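Local structure of S-adenosylmethionine dependent methyltransferase (Mesorhizobium loti, 3BKW) at residues A[28-33]-A[212-217]; A[115-120]-A[124-129]; A[153-158]-A[178-183]; A[57-62]-A[83-88]. The protein probably catalyses the transfer of a methyl group from S-adenosylmethionine to an acceptor substrate. All blocks are in the same frame, centred on the assembly; numbering follows the deposited sequence. Where two conformers were deposited one is given.

How the interactions relate
Interactions 1 and 2 are buried, whereas interactions 3 and 4 lie at the surface. Apolar atoms dominate the buried pair: a phenylalanine face meets a backbone turn in interaction 1, and branched methyls meet in interaction 2. In interaction 3 a threonine methyl meets a carbonyl and a proline ring, and in interaction 4 a water joins arginine to carbonyl. Interactions 2 and 4 both lie in the methyltransferase domain, whose parallel strands carry the helices they involve. Interaction 1 touches both: Glu-31 packs on Leu-115 of interaction 2, and Trp-32 on Trp-60 and Phe-57 of interaction 4. Interactions 1 and 3 each reach the second subunit, but they stay about 10 Å apart at their nearest atoms.

Interaction 1: A[28-33]-A[212-217]; sequences GAAEWP and EEFCPT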
# COMPACT_ATOMS: atom_id res chain seq x y z
N GLY A 28 -2.71 -25.74 4.27
CA GLY A 28 -1.35 -25.71 3.74
C GLY A 28 -0.88 -24.32 3.29
O GLY A 28 0.33 -24.11 3.18
N ALA A 29 -1.81 -23.39 3.03
CA ALA A 29 -1.48 -22.03 2.56
C ALA A 29 -1.16 -21.13 3.74
O ALA A 29 -2.05 -20.82 4.54
CB ALA A 29 -2.61 -21.44 1.74
N ALA A 30 0.10 -20.71 3.84
CA ALA A 30 0.59 -19.85 4.93
C ALA A 30 -0.19 -18.57 5.07
O ALA A 30 -0.41 -18.10 6.19
CB ALA A 30 2.08 -19.51 4.72
N GLU A 31 -0.59 -18.00 3.92
CA GLU A 31 -1.35 -16.75 3.89
C GLU A 31 -2.87 -16.88 4.09
O GLU A 31 -3.54 -15.85 4.18
CB GLU A 31 -1.08 -15.96 2.59
CG GLU A 31 -1.79 -16.37 1.30
CD GLU A 31 -1.37 -17.71 0.69
OE1 GLU A 31 -0.48 -18.42 1.23
OE2 GLU A 31 -1.96 -18.05 -0.36
N TRP A 32 -3.39 -18.10 4.16
CA TRP A 32 -4.84 -18.30 4.35
C TRP A 32 -5.39 -17.68 5.64
O TRP A 32 -6.37 -16.95 5.56
CB TRP A 32 -5.28 -19.75 4.16
CG TRP A 32 -6.64 -20.06 4.69
CD1 TRP A 32 -6.93 -20.87 5.72
CD2 TRP A 32 -7.89 -19.51 4.23
NE1 TRP A 32 -8.27 -20.89 5.94
CE2 TRP A 32 -8.89 -20.06 5.06
CE3 TRP A 32 -8.26 -18.60 3.23
CZ2 TRP A 32 -10.25 -19.77 4.89
CZ3 TRP A 32 -9.63 -18.29 3.06
CH2 TRP A 32 -10.60 -18.87 3.90
N PRO A 33 -4.80 -17.98 6.81
CA PRO A 33 -5.32 -17.35 8.03
C PRO A 33 -5.42 -15.82 8.02
O PRO A 33 -6.42 -15.27 8.48
CB PRO A 33 -4.36 -17.84 9.11
CG PRO A 33 -3.86 -19.14 8.58
CD PRO A 33 -3.72 -18.93 7.12
N GLU A 212 -2.48 -5.75 3.53
CA GLU A 212 -1.51 -6.50 4.30
C GLU A 212 -0.47 -7.11 3.39
O GLU A 212 -0.79 -7.78 2.41
CB GLU A 212 -2.27 -7.54 5.11
CG GLU A 212 -1.49 -8.23 6.16
CD GLU A 212 -2.39 -8.96 7.15
OE1 GLU A 212 -3.43 -8.41 7.61
OE2 GLU A 212 -2.04 -10.09 7.51
N GLU A 213 0.79 -6.82 3.71
CA GLU A 213 1.94 -7.42 3.01
C GLU A 213 2.23 -8.57 3.94
O GLU A 213 2.73 -8.37 5.05
CB GLU A 213 3.05 -6.39 2.85
CG GLU A 213 2.52 -5.15 2.16
CD GLU A 213 3.50 -4.03 2.13
OE1 GLU A 213 4.43 -4.07 1.32
OE2 GLU A 213 3.32 -3.07 2.90
N PHE A 214 1.87 -9.77 3.48
CA PHE A 214 1.82 -10.94 4.33
C PHE A 214 3.12 -11.20 5.06
O PHE A 214 4.19 -11.08 4.48
CB PHE A 214 1.30 -12.20 3.60
CG PHE A 214 1.50 -13.48 4.39
CD1 PHE A 214 0.78 -13.69 5.55
CD2 PHE A 214 2.44 -14.42 4.00
CE1 PHE A 214 0.97 -14.85 6.31
CE2 PHE A 214 2.64 -15.60 4.76
CZ PHE A 214 1.90 -15.80 5.91
N CYS A 215 2.99 -11.49 6.36
CA CYS A 215 4.09 -11.87 7.22
C CYS A 215 3.61 -13.03 8.08
O CYS A 215 2.61 -12.89 8.82
CB CYS A 215 4.51 -10.71 8.11
SG CYS A 215 5.90 -11.14 9.17
N PRO A 216 4.33 -14.17 8.03
CA PRO A 216 3.92 -15.27 8.90
C PRO A 216 4.15 -14.91 10.37
O PRO A 216 5.05 -14.12 10.70
CB PRO A 216 4.84 -16.41 8.46
CG PRO A 216 6.03 -15.74 7.99
CD PRO A 216 5.55 -14.52 7.28
N THR A 217 3.32 -15.46 11.25
CA THR A 217 3.46 -15.20 12.68
C THR A 217 4.62 -16.05 13.21
O THR A 217 5.03 -17.03 12.56
CB THR A 217 2.18 -15.56 13.46
OG1 THR A 217 1.96 -16.97 13.41
CG2 THR A 217 0.96 -14.83 12.91
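Phe-214 carries this contact, its ring pressed against the backbone of Ala-30 and Glu-31 and the CB atoms of both. Its CB, just past the end of strand 207-213, points toward the turn, and CG stands anti to the backbone N (chi1 168°), which carries the ring across to it. CG lies 4.0 Å from Glu-31 CB, and CD2 is almost as near the same methylene. CD1 nears Glu-31 CA, and farther out CE1 comes within 3.9 Å of it. That CA sits over the ring face, 3.9 Å from the centroid and 13° off the normal, a CH-pi contact. On the CD2 side of the ring, CE2 is 4.0 Å from Ala-30 CB. The tip, CZ, comes within 3.3 Å of Ala-30 O. Pro-216 N lies over the opposite face, toward its rim, so the ring sits between the turn and its own chain. The turn is a type I beta turn from Ala-29 to Trp-32, closed by Trp-32 N to Ala-29 O at 3.1 Å. The contact is thus largely apolar and CH-pi, while the amide of Gln-220 on helix 218-223 gives both Ala-30 O and Thr-217 N a polar partner.

Interaction 2: A[115-120]-A[124-129]; sequences LALHYV and ARLFRT. With EDO (1,2-ethanediol), chain E.
O1 of a bound ethanediol, probably from the crystallisation liquor, is gripped by both terminal nitrogens of Arg-128, NH2 donating at 3.1 Å and NH1 at 3.2 Å. It lies in the guanidinium plane, at the edge, while a weak bond from NH1 reaches the second hydroxyl and Asp-122 also binds the diol. That polar patch belongs to the outer side of helix 123-133; the inner side meets the loop 115-120 through hydrocarbon alone. Leu-117 is central there. Its CG stands anti to the carbonyl carbon (chi1 -59°), which sends the two methyls on toward the helix. CD2 meets Leu-126 CD1 at 3.5 Å, a tight methyl-to-methyl approach, and the two side chains run obliquely past one another. The other methyl, CD1, lies near the plane of the Phe-127 ring, 3.8 Å from CE1 at its edge. Val-120 joins from the end of the 3-10 turn, its CG2 4.1 Å from Leu-126 CD1 and its side chain roughly perpendicular to that leucine. Replacing Leu-117 by an alanine removes both methyls and would probably open a gap between Leu-126 and the edge of Phe-127. Beyond the two segments, Phe-140 on strand 138-145 packs against both Leu-117 and Phe-127, and Ala-200 and Leu-201 of helix 194-203 also touch Phe-127, so the contact lies between strand 138-145 and helix 123-133, with helix 194-203 beside Phe-127.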
# COMPACT_ATOMS: atom_id res chain seq x y z
N LEU A 115 -4.67 -15.62 -5.49
CA LEU A 115 -3.52 -15.76 -6.40
C LEU A 115 -3.88 -15.98 -7.86
O LEU A 115 -3.32 -16.85 -8.54
CB LEU A 115 -2.62 -16.88 -5.85
CG LEU A 115 -2.15 -16.73 -4.40
CD1 LEU A 115 -1.27 -17.92 -3.99
CD2 LEU A 115 -1.44 -15.40 -4.19
N ALA A 116 -4.82 -15.17 -8.33
CA ALA A 116 -5.28 -15.20 -9.73
C ALA A 116 -5.11 -13.88 -10.46
O ALA A 116 -4.83 -13.88 -11.65
CB ALA A 116 -6.77 -15.61 -9.78
N LEU A 117 -5.32 -12.75 -9.77
CA LEU A 117 -5.36 -11.46 -10.42
C LEU A 117 -4.04 -10.96 -10.96
O LEU A 117 -4.06 -10.17 -11.90
CB LEU A 117 -6.03 -10.40 -9.55
CG LEU A 117 -7.48 -10.66 -9.12
CD1 LEU A 117 -8.04 -9.30 -8.67
CD2 LEU A 117 -8.37 -11.28 -10.16
N HIS A 118 -2.92 -11.49 -10.46
CA HIS A 118 -1.61 -11.16 -11.04
C HIS A 118 -1.42 -11.70 -12.46
O HIS A 118 -0.46 -11.33 -13.12
CB HIS A 118 -0.42 -11.47 -10.14
CG HIS A 118 -0.39 -12.87 -9.62
ND1 HIS A 118 -0.86 -13.20 -8.38
CD2 HIS A 118 0.04 -14.02 -10.18
CE1 HIS A 118 -0.70 -14.50 -8.18
NE2 HIS A 118 -0.17 -15.02 -9.26
N TYR A 119 -2.31 -12.59 -12.92
CA TYR A 119 -2.29 -13.09 -14.31
C TYR A 119 -3.24 -12.35 -15.27
O TYR A 119 -3.26 -12.65 -16.46
CB TYR A 119 -2.59 -14.59 -14.33
CG TYR A 119 -1.64 -15.40 -13.46
CD1 TYR A 119 -0.25 -15.33 -13.66
CD2 TYR A 119 -2.12 -16.24 -12.45
CE1 TYR A 119 0.64 -16.07 -12.86
CE2 TYR A 119 -1.22 -17.00 -11.65
CZ TYR A 119 0.16 -16.90 -11.87
OH TYR A 119 1.08 -17.60 -11.09
N VAL A 120 -3.96 -11.35 -14.75
CA VAL A 120 -4.95 -10.58 -15.52
C VAL A 120 -4.28 -9.30 -16.00
O VAL A 120 -3.88 -8.51 -15.16
CB VAL A 120 -6.21 -10.29 -14.66
CG1 VAL A 120 -7.19 -9.40 -15.41
CG2 VAL A 120 -6.90 -11.61 -14.29
N ALA A 124 -7.97 -3.41 -13.99
CA ALA A 124 -8.96 -2.35 -13.76
C ALA A 124 -10.34 -2.74 -14.32
O ALA A 124 -11.36 -2.54 -13.64
CB ALA A 124 -8.51 -1.00 -14.31
N ARG A 125 -10.36 -3.35 -15.50
CA ARG A 125 -11.60 -3.84 -16.11
C ARG A 125 -12.25 -4.87 -15.19
O ARG A 125 -13.46 -4.81 -14.92
CB ARG A 125 -11.34 -4.43 -17.50
CG ARG A 125 -12.56 -4.99 -18.21
CD ARG A 125 -12.20 -5.42 -19.62
NE ARG A 125 -13.35 -5.82 -20.43
CZ ARG A 125 -13.96 -7.01 -20.42
NH1 ARG A 125 -13.58 -7.99 -19.59
NH2 ARG A 125 -14.99 -7.22 -21.24
N LEU A 126 -11.45 -5.82 -14.71
CA LEU A 126 -11.94 -6.83 -13.76
C LEU A 126 -12.49 -6.18 -12.48
O LEU A 126 -13.57 -6.57 -12.02
CB LEU A 126 -10.85 -7.89 -13.47
CG LEU A 126 -11.23 -9.02 -12.51
CD1 LEU A 126 -10.48 -10.34 -12.85
CD2 LEU A 126 -11.00 -8.63 -11.04
N PHE A 127 -11.79 -5.20 -11.93
CA PHE A 127 -12.27 -4.48 -10.74
C PHE A 127 -13.64 -3.83 -10.99
O PHE A 127 -14.52 -3.90 -10.13
CB PHE A 127 -11.29 -3.38 -10.30
CG PHE A 127 -9.96 -3.86 -9.76
CD1 PHE A 127 -9.75 -5.15 -9.28
CD2 PHE A 127 -8.91 -2.94 -9.63
CE1 PHE A 127 -8.52 -5.53 -8.74
CE2 PHE A 127 -7.68 -3.31 -9.10
CZ PHE A 127 -7.49 -4.60 -8.64
N ARG A 128 -13.81 -3.19 -12.14
CA ARG A 128 -15.10 -2.56 -12.47
C ARG A 128 -16.22 -3.60 -12.58
O ARG A 128 -17.34 -3.35 -12.13
CB ARG A 128 -15.02 -1.72 -13.73
CG ARG A 128 -14.07 -0.55 -13.58
CD ARG A 128 -14.05 0.32 -14.82
NE ARG A 128 -13.58 -0.32 -16.08
CZ ARG A 128 -12.34 -0.27 -16.57
NH1 ARG A 128 -11.36 0.34 -15.93
NH2 ARG A 128 -12.07 -0.86 -17.74
N THR A 129 -15.89 -4.76 -13.13
CA THR A 129 -16.84 -5.87 -13.26
C THR A 129 -17.24 -6.40 -11.89
O THR A 129 -18.44 -6.60 -11.62
CB THR A 129 -16.25 -6.97 -14.15
OG1 THR A 129 -16.11 -6.43 -15.47
CG2 THR A 129 -17.14 -8.20 -14.23
C1 EDO E . -8.09 0.12 -18.49
O1 EDO E . -9.00 -0.72 -17.78
C2 EDO E . -8.70 1.50 -18.70
O2 EDO E . -9.11 2.11 -17.45

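Interaction 3: A[153-158]-A[178-183]; sequences ARPGWA and RKTDWL
Of the residues from Arg-178 to Leu-183, Thr-180 is the one that meets Ala-153 and Pro-155 closely. Arg-178, at the end of strand 176-178, points its CB toward the loop, and its guanidinium is bonded to Ala-151 O and Val-174 O, just outside the two segments. Lys-179 turns the chain, its O accepting Trp-182 N at 3.0 Å. Then comes Thr-180. Its CG2, anti to the carbonyl carbon with OG1 at chi1 49°, is set 3.3 Å from Ala-153 O. The same methyl lies 3.8 Å from Pro-155 CD, and Thr-180 CB is 4.0 Å from Pro-155 CG, so the branched carbon lies across one end of the proline ring. Both segments belong to the long excursion between strands 138-145 and 207-213 of the main sheet, which includes two small antiparallel two-stranded sheets, 158-159 with 165-169 and 176-178 with 189-191; the contact connects the loop entering the first to the turn leaving strand 176-178. Next along, Asp-181 occupies the N-cap position of helix 182-185 without a capping bond from its side chain; its OD2 forms a salt bridge with Lys-189 instead. Ala-153, on the opposite segment, packs on Arg-164 of the second subunit.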
# COMPACT_ATOMS: atom_id res chain seq x y z
N ALA A 153 14.18 -8.90 -12.46
CA ALA A 153 14.44 -9.60 -13.72
C ALA A 153 14.96 -11.02 -13.45
O ALA A 153 14.67 -11.94 -14.22
CB ALA A 153 15.43 -8.82 -14.53
N ARG A 154 15.73 -11.18 -12.37
CA ARG A 154 16.28 -12.47 -11.95
C ARG A 154 15.92 -12.65 -10.47
O ARG A 154 16.76 -12.45 -9.60
CB ARG A 154 17.81 -12.45 -12.14
CG ARG A 154 18.26 -12.35 -13.58
CD ARG A 154 19.79 -12.34 -13.70
NE ARG A 154 20.42 -13.54 -13.15
N PRO A 155 14.65 -13.02 -10.18
CA PRO A 155 14.23 -13.10 -8.79
C PRO A 155 14.89 -14.26 -8.07
O PRO A 155 15.12 -15.32 -8.65
CB PRO A 155 12.72 -13.31 -8.89
CG PRO A 155 12.53 -13.97 -10.20
CD PRO A 155 13.57 -13.42 -11.10
N GLY A 156 15.22 -14.01 -6.81
CA GLY A 156 15.85 -15.01 -5.97
C GLY A 156 16.57 -14.39 -4.81
O GLY A 156 16.76 -13.18 -4.76
N TRP A 157 16.97 -15.23 -3.88
CA TRP A 157 17.74 -14.78 -2.73
C TRP A 157 19.21 -14.60 -3.10
O TRP A 157 19.75 -15.34 -3.94
CB TRP A 157 17.67 -15.79 -1.60
CG TRP A 157 16.29 -16.04 -1.08
CD1 TRP A 157 15.54 -17.16 -1.28
CD2 TRP A 157 15.49 -15.17 -0.27
NE1 TRP A 157 14.33 -17.04 -0.64
CE2 TRP A 157 14.27 -15.84 -0.00
CE3 TRP A 157 15.69 -13.90 0.29
CZ2 TRP A 157 13.26 -15.28 0.79
CZ3 TRP A 157 14.68 -13.34 1.08
CH2 TRP A 157 13.48 -14.03 1.32
N ALA A 158 19.83 -13.62 -2.47
CA ALA A 158 21.27 -13.36 -2.58
C ALA A 158 21.83 -13.42 -1.15
O ALA A 158 21.16 -13.02 -0.20
CB ALA A 158 21.51 -12.00 -3.22
N ARG A 178 5.84 -9.84 -16.73
CA ARG A 178 7.07 -10.49 -16.30
C ARG A 178 6.97 -11.94 -16.75
O ARG A 178 5.95 -12.61 -16.53
CB ARG A 178 7.22 -10.42 -14.79
CG ARG A 178 7.44 -9.02 -14.23
CD ARG A 178 8.75 -8.46 -14.67
NE ARG A 178 9.19 -7.32 -13.87
CZ ARG A 178 8.85 -6.04 -14.04
NH1 ARG A 178 7.96 -5.67 -14.97
NH2 ARG A 178 9.37 -5.12 -13.23
N LYS A 179 8.04 -12.41 -17.38
CA LYS A 179 8.15 -13.79 -17.89
C LYS A 179 9.04 -14.66 -17.00
O LYS A 179 9.42 -15.75 -17.38
CB LYS A 179 8.65 -13.76 -19.32
CG LYS A 179 7.70 -13.03 -20.26
CD LYS A 179 8.08 -13.22 -21.71
CE LYS A 179 7.06 -12.55 -22.64
NZ LYS A 179 7.41 -12.82 -24.07
N THR A 180 9.28 -14.22 -15.77
CA THR A 180 10.18 -14.92 -14.85
C THR A 180 9.67 -16.29 -14.36
O THR A 180 10.48 -17.10 -13.91
CB THR A 180 10.57 -13.99 -13.70
OG1 THR A 180 9.39 -13.41 -13.17
CG2 THR A 180 11.47 -12.85 -14.21
N ASP A 181 8.36 -16.54 -14.47
CA ASP A 181 7.75 -17.85 -14.17
C ASP A 181 7.25 -18.55 -15.44
O ASP A 181 6.58 -19.58 -15.35
CB ASP A 181 6.58 -17.70 -13.19
CG ASP A 181 7.03 -17.42 -11.77
OD1 ASP A 181 8.19 -17.73 -11.40
OD2 ASP A 181 6.20 -16.89 -11.00
N TRP A 182 7.60 -18.02 -16.62
CA TRP A 182 7.15 -18.62 -17.88
C TRP A 182 7.70 -20.02 -18.08
O TRP A 182 6.93 -20.92 -18.35
CB TRP A 182 7.49 -17.72 -19.08
CG TRP A 182 7.15 -18.36 -20.38
CD1 TRP A 182 8.04 -18.86 -21.30
CD2 TRP A 182 5.85 -18.65 -20.89
NE1 TRP A 182 7.37 -19.40 -22.36
CE2 TRP A 182 6.03 -19.30 -22.14
CE3 TRP A 182 4.55 -18.42 -20.43
CZ2 TRP A 182 4.94 -19.73 -22.94
CZ3 TRP A 182 3.46 -18.84 -21.23
CH2 TRP A 182 3.67 -19.49 -22.47
N LEU A 183 9.01 -20.23 -17.92
CA LEU A 183 9.59 -21.56 -18.10
C LEU A 183 9.05 -22.55 -17.08
O LEU A 183 8.55 -23.58 -17.47
CB LEU A 183 11.12 -21.55 -18.06
CG LEU A 183 11.87 -20.76 -19.14
CD1 LEU A 183 13.36 -21.00 -18.96
CD2 LEU A 183 11.44 -21.15 -20.54

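Interaction 4: A[57-62]-A[83-88]; sequences FCRWAH and RAAGPD
This is a surface contact in which helix 56-63 presents Arg-59 and His-62 to the turn that follows helix 76-84. Arg-59 CD lies 3.3 Å from Gly-86 O; beyond it the chain bends at chi3 (-67°), which brings one guanidinium face over Ala-85 CB, 3.6 Å from NH1. A water in the guanidinium plane bridges Arg-59 and Gly-86, accepting from Arg-59 NH1 at 3.1 Å and donating to Gly-86 O at 2.6 Å. NH1 also bonds Phe-54 O, and the Phe-54 ring makes a cation-pi contact with the guanidinium, so the group is held from its own side too. One turn along the helix, the His-62 ring lies under Pro-87: CG of the proline is 3.6 Å from the centroid, 20° off the normal, a CH-pi contact. Gly-86 has positive phi, and the peptide bond before Pro-87 is cis, which helps turn the chain. A leucine in place of Arg-59 would probably leave the bridging water without its donor and Gly-86 O less firmly tied to the helix. Helices 56-63 and 76-84 follow strands 46-50 and 68-73 in successive beta-alpha units, and the strand order 3-2-1-4-5-7-6, with 236-242 antiparallel, is that of class I methyltransferases.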
# COMPACT_ATOMS: atom_id res chain seq x y z
N PHE A 57 -11.70 -22.95 -1.25
CA PHE A 57 -12.38 -21.82 -0.62
C PHE A 57 -13.91 -21.98 -0.74
O PHE A 57 -14.63 -21.64 0.21
CB PHE A 57 -11.93 -20.46 -1.17
CG PHE A 57 -12.77 -19.33 -0.67
CD1 PHE A 57 -12.54 -18.77 0.57
CD2 PHE A 57 -13.86 -18.88 -1.42
CE1 PHE A 57 -13.36 -17.73 1.06
CE2 PHE A 57 -14.68 -17.85 -0.96
CZ PHE A 57 -14.42 -17.27 0.30
N CYS A 58 -14.38 -22.43 -1.91
CA CYS A 58 -15.82 -22.62 -2.15
C CYS A 58 -16.43 -23.54 -1.09
O CYS A 58 -17.47 -23.21 -0.50
CB CYS A 58 -16.08 -23.19 -3.55
SG CYS A 58 -15.65 -22.04 -4.85
N ARG A 59 -15.77 -24.68 -0.84
CA ARG A 59 -16.21 -25.61 0.19
C ARG A 59 -16.10 -25.03 1.59
O ARG A 59 -17.01 -25.22 2.39
CB ARG A 59 -15.49 -26.96 0.09
CG ARG A 59 -15.91 -27.77 -1.13
CD ARG A 59 -15.32 -29.16 -1.14
NE ARG A 59 -13.87 -29.14 -1.31
CZ ARG A 59 -13.24 -28.87 -2.46
NH1 ARG A 59 -13.90 -28.60 -3.57
NH2 ARG A 59 -11.91 -28.88 -2.48
N TRP A 60 -15.02 -24.32 1.89
CA TRP A 60 -14.87 -23.64 3.19
C TRP A 60 -16.04 -22.68 3.43
O TRP A 60 -16.65 -22.68 4.49
CB TRP A 60 -13.52 -22.92 3.31
CG TRP A 60 -13.37 -22.12 4.58
CD1 TRP A 60 -12.87 -22.57 5.76
CD2 TRP A 60 -13.78 -20.76 4.81
NE1 TRP A 60 -12.92 -21.58 6.70
CE2 TRP A 60 -13.50 -20.46 6.16
CE3 TRP A 60 -14.37 -19.78 4.01
CZ2 TRP A 60 -13.76 -19.20 6.73
CZ3 TRP A 60 -14.64 -18.52 4.56
CH2 TRP A 60 -14.34 -18.25 5.92
N ALA A 61 -16.34 -21.86 2.42
CA ALA A 61 -17.41 -20.87 2.53
C ALA A 61 -18.76 -21.52 2.75
O ALA A 61 -19.55 -21.05 3.59
CB ALA A 61 -17.44 -19.98 1.29
N HIS A 62 -19.04 -22.59 2.00
CA HIS A 62 -20.27 -23.35 2.18
C HIS A 62 -20.34 -23.95 3.60
O HIS A 62 -21.35 -23.81 4.29
CB HIS A 62 -20.40 -24.47 1.14
CG HIS A 62 -21.66 -25.27 1.28
ND1 HIS A 62 -22.87 -24.86 0.77
CD2 HIS A 62 -21.91 -26.43 1.94
CE1 HIS A 62 -23.80 -25.75 1.07
NE2 HIS A 62 -23.24 -26.71 1.78
N ARG A 83 -16.50 -30.15 -8.53
CA ARG A 83 -17.90 -30.62 -8.42
C ARG A 83 -18.00 -31.95 -7.68
O ARG A 83 -18.79 -32.08 -6.74
CB ARG A 83 -18.56 -30.77 -9.80
CG ARG A 83 -18.85 -29.46 -10.48
CD ARG A 83 -19.58 -29.67 -11.79
NE ARG A 83 -19.54 -28.46 -12.61
CZ ARG A 83 -18.66 -28.20 -13.59
NH1 ARG A 83 -17.73 -29.07 -13.99
NH2 ARG A 83 -18.75 -27.03 -14.22
N ALA A 84 -17.17 -32.91 -8.10
CA ALA A 84 -17.08 -34.25 -7.49
C ALA A 84 -16.81 -34.23 -5.98
O ALA A 84 -17.33 -35.09 -5.25
CB ALA A 84 -16.00 -35.08 -8.19
N ALA A 85 -16.03 -33.24 -5.52
CA ALA A 85 -15.71 -33.09 -4.09
C ALA A 85 -16.89 -32.65 -3.20
O ALA A 85 -16.74 -32.66 -1.97
CB ALA A 85 -14.52 -32.14 -3.91
N GLY A 86 -18.02 -32.24 -3.79
CA GLY A 86 -19.24 -31.88 -3.05
C GLY A 86 -19.22 -30.47 -2.47
O GLY A 86 -18.23 -29.77 -2.60
N PRO A 87 -20.34 -30.03 -1.85
CA PRO A 87 -21.62 -30.69 -1.63
C PRO A 87 -22.52 -30.63 -2.87
O PRO A 87 -22.20 -29.96 -3.85
CB PRO A 87 -22.22 -29.87 -0.50
CG PRO A 87 -21.77 -28.51 -0.83
CD PRO A 87 -20.37 -28.66 -1.32
N ASP A 88 -23.67 -31.28 -2.77
CA ASP A 88 -24.64 -31.34 -3.87
C ASP A 88 -25.42 -30.05 -4.13
O ASP A 88 -25.84 -29.83 -5.26
CB ASP A 88 -25.58 -32.55 -3.68
CG ASP A 88 -24.83 -33.89 -3.72
OD1 ASP A 88 -23.58 -33.92 -3.54
OD2 ASP A 88 -25.48 -34.93 -3.94
O HOH W 1 -16.89 -28.46 -4.36